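Local coordinates for protein extragenic suppressor (Pyrococcus furiosus, PDB 1XI6) that catalyses the magnesium-dependent hydrolysis of fructose 1,6-bisphosphate to fructose 6-phosphate, with weak in vitro activity on inositol-1-phosphate and some other phosphate esters, at residues A[12-17]-A[69-74]; A[112-117]-A[233-238]. All blocks are in the same frame, centred on the assembly; numbering follows the deposited sequence.

Contact 1 (A[12-17]-A[69-74]); sequences KFWREV and LGVNVV
Val17 and Leu69 mark the nearest approach of the two backbones, with the CA atom of Val17 10.2 Å from that of Leu69, so side chains alone bridge the gap between helix 11-28 and the turn leading into strand 72-75. Leu69 meets three residues of the helix. Its two methyls split the work. Leu69 CD2 meets Phe13 CZ at 3.7 Å, tip to tip, and lies at the edge of that ring, near its plane. Leu69 CD1 sits 4.1 Å from Trp14 CZ3 and, more loosely, 4.4 Å from Val17 CG2. Phe13 CG is anti to the backbone N (chi1 176°), and the side chain leaves the helix toward Leu69. The layout belongs to the inositol monophosphatase fold, in which paired helices cover one face of the large mixed sheet. Here helix 11-28 meets the link from helix 53-66 to the sheet. Trp14 touches both Leu69 and Val71. Trp14 CH2 meets Val71 CG1 at 4.0 Å, with the methyl in the plane of the indole at its edge, and the two side chains pass alongside one another, running opposite ways. One indole face is taken from within the helix: Phe13 CD1 stands 3.9 Å above the plane of the Trp14 ring, over its centre. All four contacts between the segments are apolar, and Trp14, Val17 and Val71 are buried. Val71 also packs on Ile66 of helix 53-66 and on Tyr87 and Val89 of strand 87-92. Trp14 rests on Ile120 and Tyr121 of strand 118-126.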
loop_
_atom_site.group_PDB
_atom_site.type_symbol
_atom_site.label_atom_id
_atom_site.label_comp_id
_atom_site.label_asym_id
_atom_site.label_seq_id
_atom_site.Cartn_x
_atom_site.Cartn_y
_atom_site.Cartn_z
ATOM N N LYS A 12 -11.195 -11.258 -12.765
ATOM C CA LYS A 12 -12.428 -11.765 -12.147
ATOM C C LYS A 12 -12.148 -12.717 -10.984
ATOM O O LYS A 12 -12.851 -12.680 -9.967
ATOM C CB LYS A 12 -13.309 -12.454 -13.201
ATOM C CG LYS A 12 -14.654 -12.987 -12.696
ATOM N N PHE A 13 -11.120 -13.555 -11.137
ATOM C CA PHE A 13 -10.720 -14.477 -10.079
ATOM C C PHE A 13 -10.112 -13.731 -8.891
ATOM O O PHE A 13 -10.506 -13.972 -7.748
ATOM C CB PHE A 13 -9.760 -15.559 -10.601
ATOM C CG PHE A 13 -9.231 -16.476 -9.526
ATOM C CD1 PHE A 13 -7.929 -16.322 -9.039
ATOM C CD2 PHE A 13 -10.031 -17.479 -8.991
ATOM C CE1 PHE A 13 -7.425 -17.166 -8.033
ATOM C CE2 PHE A 13 -9.545 -18.326 -7.985
ATOM C CZ PHE A 13 -8.234 -18.169 -7.506
ATOM N N TRP A 14 -9.166 -12.833 -9.166
ATOM C CA TRP A 14 -8.457 -12.122 -8.100
ATOM C C TRP A 14 -9.334 -11.111 -7.381
ATOM O O TRP A 14 -9.249 -10.982 -6.157
ATOM C CB TRP A 14 -7.172 -11.475 -8.617
ATOM C CG TRP A 14 -6.156 -12.496 -8.991
ATOM C CD1 TRP A 14 -5.725 -12.800 -10.252
ATOM C CD2 TRP A 14 -5.460 -13.381 -8.101
ATOM N NE1 TRP A 14 -4.796 -13.812 -10.201
ATOM C CE2 TRP A 14 -4.616 -14.190 -8.897
ATOM C CE3 TRP A 14 -5.465 -13.566 -6.707
ATOM C CZ2 TRP A 14 -3.781 -15.176 -8.348
ATOM C CZ3 TRP A 14 -4.634 -14.550 -6.154
ATOM C CH2 TRP A 14 -3.803 -15.342 -6.978
ATOM N N ARG A 15 -10.180 -10.412 -8.137
ATOM C CA ARG A 15 -11.175 -9.524 -7.552
ATOM C C ARG A 15 -11.993 -10.295 -6.503
ATOM O O ARG A 15 -12.137 -9.826 -5.378
ATOM C CB ARG A 15 -12.066 -8.902 -8.634
ATOM C CG ARG A 15 -12.961 -7.772 -8.138
ATOM C CD ARG A 15 -13.770 -7.098 -9.255
ATOM N NE ARG A 15 -12.926 -6.283 -10.136
ATOM C CZ ARG A 15 -12.562 -6.614 -11.378
ATOM N NH1 ARG A 15 -12.964 -7.754 -11.939
ATOM N NH2 ARG A 15 -11.786 -5.791 -12.071
ATOM N N GLU A 16 -12.480 -11.484 -6.867
ATOM C CA GLU A 16 -13.342 -12.287 -5.995
ATOM C C GLU A 16 -12.646 -12.678 -4.687
ATOM O O GLU A 16 -13.269 -12.669 -3.614
ATOM C CB GLU A 16 -13.868 -13.527 -6.736
ATOM N N VAL A 17 -11.359 -13.003 -4.787
ATOM C CA VAL A 17 -10.539 -13.387 -3.634
ATOM C C VAL A 17 -10.366 -12.194 -2.682
ATOM O O VAL A 17 -10.491 -12.338 -1.453
ATOM C CB VAL A 17 -9.169 -13.998 -4.095
ATOM C CG1 VAL A 17 -8.089 -13.897 -3.024
ATOM C CG2 VAL A 17 -9.357 -15.449 -4.512
ATOM N N LEU A 69 -4.430 -21.554 -2.456
ATOM C CA LEU A 69 -4.316 -21.407 -3.911
ATOM C C LEU A 69 -2.965 -21.862 -4.482
ATOM O O LEU A 69 -2.810 -21.940 -5.696
ATOM C CB LEU A 69 -4.566 -19.947 -4.317
ATOM C CG LEU A 69 -5.805 -19.256 -3.741
ATOM C CD1 LEU A 69 -5.679 -17.748 -3.876
ATOM C CD2 LEU A 69 -7.110 -19.771 -4.375
ATOM N N GLY A 70 -1.994 -22.146 -3.618
ATOM C CA GLY A 70 -0.672 -22.584 -4.060
ATOM C C GLY A 70 0.173 -21.558 -4.808
ATOM O O GLY A 70 0.991 -21.924 -5.657
ATOM N N VAL A 71 -0.017 -20.278 -4.498
ATOM C CA VAL A 71 0.838 -19.216 -5.038
ATOM C C VAL A 71 2.010 -18.958 -4.088
ATOM O O VAL A 71 1.980 -19.404 -2.946
ATOM C CB VAL A 71 0.056 -17.898 -5.286
ATOM C CG1 VAL A 71 -0.999 -18.081 -6.386
ATOM C CG2 VAL A 71 -0.576 -17.371 -3.982
ATOM N N ASN A 72 3.041 -18.259 -4.559
ATOM C CA ASN A 72 4.078 -17.767 -3.657
ATOM C C ASN A 72 3.520 -16.557 -2.925
ATOM O O ASN A 72 2.788 -15.756 -3.516
ATOM C CB ASN A 72 5.359 -17.338 -4.393
ATOM C CG ASN A 72 5.747 -18.271 -5.526
ATOM O OD1 ASN A 72 5.838 -19.487 -5.362
ATOM N ND2 ASN A 72 5.993 -17.691 -6.686
ATOM N N VAL A 73 3.847 -16.421 -1.644
ATOM C CA VAL A 73 3.467 -15.210 -0.917
ATOM C C VAL A 73 4.682 -14.540 -0.290
ATOM O O VAL A 73 5.585 -15.214 0.199
ATOM C CB VAL A 73 2.316 -15.448 0.124
ATOM C CG1 VAL A 73 1.240 -16.347 -0.460
ATOM C CG2 VAL A 73 2.822 -16.061 1.396
ATOM N N VAL A 74 4.714 -13.209 -0.348
ATOM C CA VAL A 74 5.684 -12.427 0.431
ATOM C C VAL A 74 4.947 -11.480 1.386
ATOM O O VAL A 74 3.951 -10.863 1.020
ATOM C CB VAL A 74 6.770 -11.701 -0.438
ATOM C CG1 VAL A 74 7.344 -12.642 -1.476
ATOM C CG2 VAL A 74 6.215 -10.528 -1.143
#

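Contact 2 (A[112-117]-A[233-238]); sequences AVFKKD and IDISFN
Phe114 and Phe237 form a T-shaped aromatic pair, the edge of Phe237 set against the face of Phe114. The ring centroids of Phe114 and Phe237 are 4.7 Å apart, and the planes meet at 66°. Phe237 CE2 does most of the touching. It stands 3.4 Å above the Phe114 ring, over its centre, while Phe237 CZ lies over the CB and CG end. Ile235 adds a methyl at the far end of the same ring: its CG2 is 4.0 Å from Phe114 CZ, and the two side chains lie roughly perpendicular. This is the close-packed part, with Phe114 buried and also touching Ile90 and Pro119. The other side is thinner and exposed: two oxygens of the turn approach Phe237. Lys116 and Asp117 make the tight turn between strands 108-115 and 118-126. Lys116 O lies in the plane of the Phe237 ring, at its edge, 3.3 Å from CE1. Asp117 OD1 is 3.6 Å from Phe237 CE1, with the carboxylate plane 76° from the ring. Ile235 also packs on Ala212 and Thr215 of helix 208-219, and its side chain is about 9 Å from that of Asp210, a probable magnesium ligand. The arrangement is the turn end of an interior beta hairpin of the large sheet, covered by a long loop from the smaller sheet, within the layered alpha/beta fold of the inositol monophosphatase superfamily.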
loop_
_atom_site.group_PDB
_atom_site.type_symbol
_atom_site.label_atom_id
_atom_site.label_comp_id
_atom_site.label_asym_id
_atom_site.label_seq_id
_atom_site.Cartn_x
_atom_site.Cartn_y
_atom_site.Cartn_z
ATOM N N ALA A 112 -0.984 -7.204 -3.720
ATOM C CA ALA A 112 -0.400 -7.013 -5.050
ATOM C C ALA A 112 -0.109 -8.377 -5.682
ATOM O O ALA A 112 0.571 -9.206 -5.089
ATOM C CB ALA A 112 0.861 -6.151 -4.973
ATOM N N VAL A 113 -0.647 -8.598 -6.878
ATOM C CA VAL A 113 -0.601 -9.903 -7.554
ATOM C C VAL A 113 0.251 -9.834 -8.815
ATOM O O VAL A 113 -0.047 -9.079 -9.752
ATOM C CB VAL A 113 -2.025 -10.406 -7.926
ATOM C CG1 VAL A 113 -1.967 -11.661 -8.794
ATOM C CG2 VAL A 113 -2.845 -10.664 -6.674
ATOM N N PHE A 114 1.311 -10.633 -8.829
ATOM C CA PHE A 114 2.213 -10.694 -9.973
ATOM C C PHE A 114 2.067 -12.011 -10.717
ATOM O O PHE A 114 1.905 -13.073 -10.105
ATOM C CB PHE A 114 3.660 -10.513 -9.524
ATOM C CG PHE A 114 3.948 -9.173 -8.919
ATOM C CD1 PHE A 114 3.610 -8.898 -7.590
ATOM C CD2 PHE A 114 4.575 -8.184 -9.666
ATOM C CE1 PHE A 114 3.884 -7.648 -7.021
ATOM C CE2 PHE A 114 4.853 -6.933 -9.105
ATOM C CZ PHE A 114 4.504 -6.668 -7.782
ATOM N N LYS A 115 2.103 -11.918 -12.043
ATOM C CA LYS A 115 2.272 -13.075 -12.910
ATOM C C LYS A 115 3.719 -13.039 -13.371
ATOM O O LYS A 115 4.085 -12.241 -14.242
ATOM C CB LYS A 115 1.321 -13.005 -14.103
ATOM C CG LYS A 115 1.359 -14.232 -14.976
ATOM C CD LYS A 115 0.416 -14.109 -16.148
ATOM C CE LYS A 115 -0.118 -15.470 -16.543
ATOM N NZ LYS A 115 -0.328 -15.571 -18.013
ATOM N N LYS A 116 4.537 -13.898 -12.768
ATOM C CA LYS A 116 5.991 -13.882 -12.966
ATOM C C LYS A 116 6.569 -12.573 -12.413
ATOM O O LYS A 116 6.584 -12.384 -11.192
ATOM C CB LYS A 116 6.389 -14.160 -14.435
ATOM C CG LYS A 116 6.120 -15.608 -14.895
ATOM C CD LYS A 116 6.399 -15.839 -16.384
ATOM C CE LYS A 116 5.134 -15.687 -17.249
ATOM N NZ LYS A 116 5.413 -15.791 -18.721
ATOM N N ASP A 117 7.019 -11.669 -13.278
ATOM C CA ASP A 117 7.624 -10.412 -12.804
ATOM C C ASP A 117 6.809 -9.150 -13.141
ATOM O O ASP A 117 7.127 -8.053 -12.680
ATOM C CB ASP A 117 9.088 -10.290 -13.280
ATOM C CG ASP A 117 10.103 -10.768 -12.223
ATOM O OD1 ASP A 117 9.771 -11.651 -11.393
ATOM O OD2 ASP A 117 11.250 -10.259 -12.214
ATOM N N ILE A 233 11.427 3.390 -9.109
ATOM C CA ILE A 233 11.351 2.427 -8.022
ATOM C C ILE A 233 11.080 1.076 -8.669
ATOM O O ILE A 233 10.235 0.980 -9.577
ATOM C CB ILE A 233 10.246 2.846 -7.006
ATOM C CG1 ILE A 233 10.853 3.678 -5.877
ATOM C CG2 ILE A 233 9.531 1.655 -6.380
ATOM N N ASP A 234 11.811 0.048 -8.234
ATOM C CA ASP A 234 11.505 -1.340 -8.639
ATOM C C ASP A 234 11.087 -2.179 -7.428
ATOM O O ASP A 234 11.728 -2.128 -6.363
ATOM C CB ASP A 234 12.669 -2.002 -9.404
ATOM C CG ASP A 234 14.015 -1.774 -8.735
ATOM O OD2 ASP A 234 14.398 -2.602 -7.882
ATOM N N ILE A 235 10.009 -2.947 -7.611
ATOM C CA ILE A 235 9.411 -3.759 -6.540
ATOM C C ILE A 235 10.047 -5.161 -6.401
ATOM O O ILE A 235 9.701 -6.091 -7.149
ATOM C CB ILE A 235 7.860 -3.884 -6.727
ATOM C CG1 ILE A 235 7.193 -2.501 -6.884
ATOM C CG2 ILE A 235 7.229 -4.688 -5.572
ATOM C CD1 ILE A 235 7.439 -1.514 -5.700
ATOM N N SER A 236 10.971 -5.302 -5.442
ATOM C CA SER A 236 11.554 -6.618 -5.089
ATOM C C SER A 236 10.522 -7.545 -4.437
ATOM O O SER A 236 9.617 -7.079 -3.737
ATOM C CB SER A 236 12.740 -6.467 -4.129
ATOM O OG SER A 236 13.862 -5.859 -4.752
ATOM N N PHE A 237 10.666 -8.851 -4.656
ATOM C CA PHE A 237 9.778 -9.829 -4.028
ATOM C C PHE A 237 10.267 -10.249 -2.625
ATOM O O PHE A 237 10.202 -11.434 -2.265
ATOM C CB PHE A 237 9.586 -11.069 -4.925
ATOM C CG PHE A 237 8.715 -10.842 -6.154
ATOM C CD1 PHE A 237 8.650 -11.824 -7.148
ATOM C CD2 PHE A 237 7.965 -9.670 -6.329
ATOM C CE1 PHE A 237 7.853 -11.645 -8.288
ATOM C CE2 PHE A 237 7.170 -9.489 -7.468
ATOM C CZ PHE A 237 7.118 -10.476 -8.446
ATOM N N ASN A 238 10.755 -9.291 -1.834
ATOM C CA ASN A 238 11.159 -9.581 -0.444
ATOM C C ASN A 238 10.450 -8.709 0.609
ATOM O O ASN A 238 9.731 -7.773 0.262
ATOM C CB ASN A 238 12.689 -9.516 -0.297
ATOM C CG ASN A 238 13.253 -8.116 -0.539
ATOM O OD1 ASN A 238 13.011 -7.179 0.244
ATOM N ND2 ASN A 238 14.022 -7.969 -1.621
#

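Contact 1 closes before contact 2 opens along the chain, and their centres are 14 Å apart. Both reach the large mixed sheet. Contact 1 sits at the turn that enters strand 72-75, and contact 2 brings in strand 108-115, with strand 87-92 between them. They approach from opposite faces. In strand 108-115, Val113 turns to the helix side, where its CG1 is 3.7 Å from Trp14 CE2. The next residue, Phe114, turns to the side of loop 233-238. Val74 likewise packs near the backbone of Phe237. The sheet is thus sandwiched: helices 11-28 and 53-66 cover one face, and on the other the loop and helix 208-219 join it to the smaller sheet.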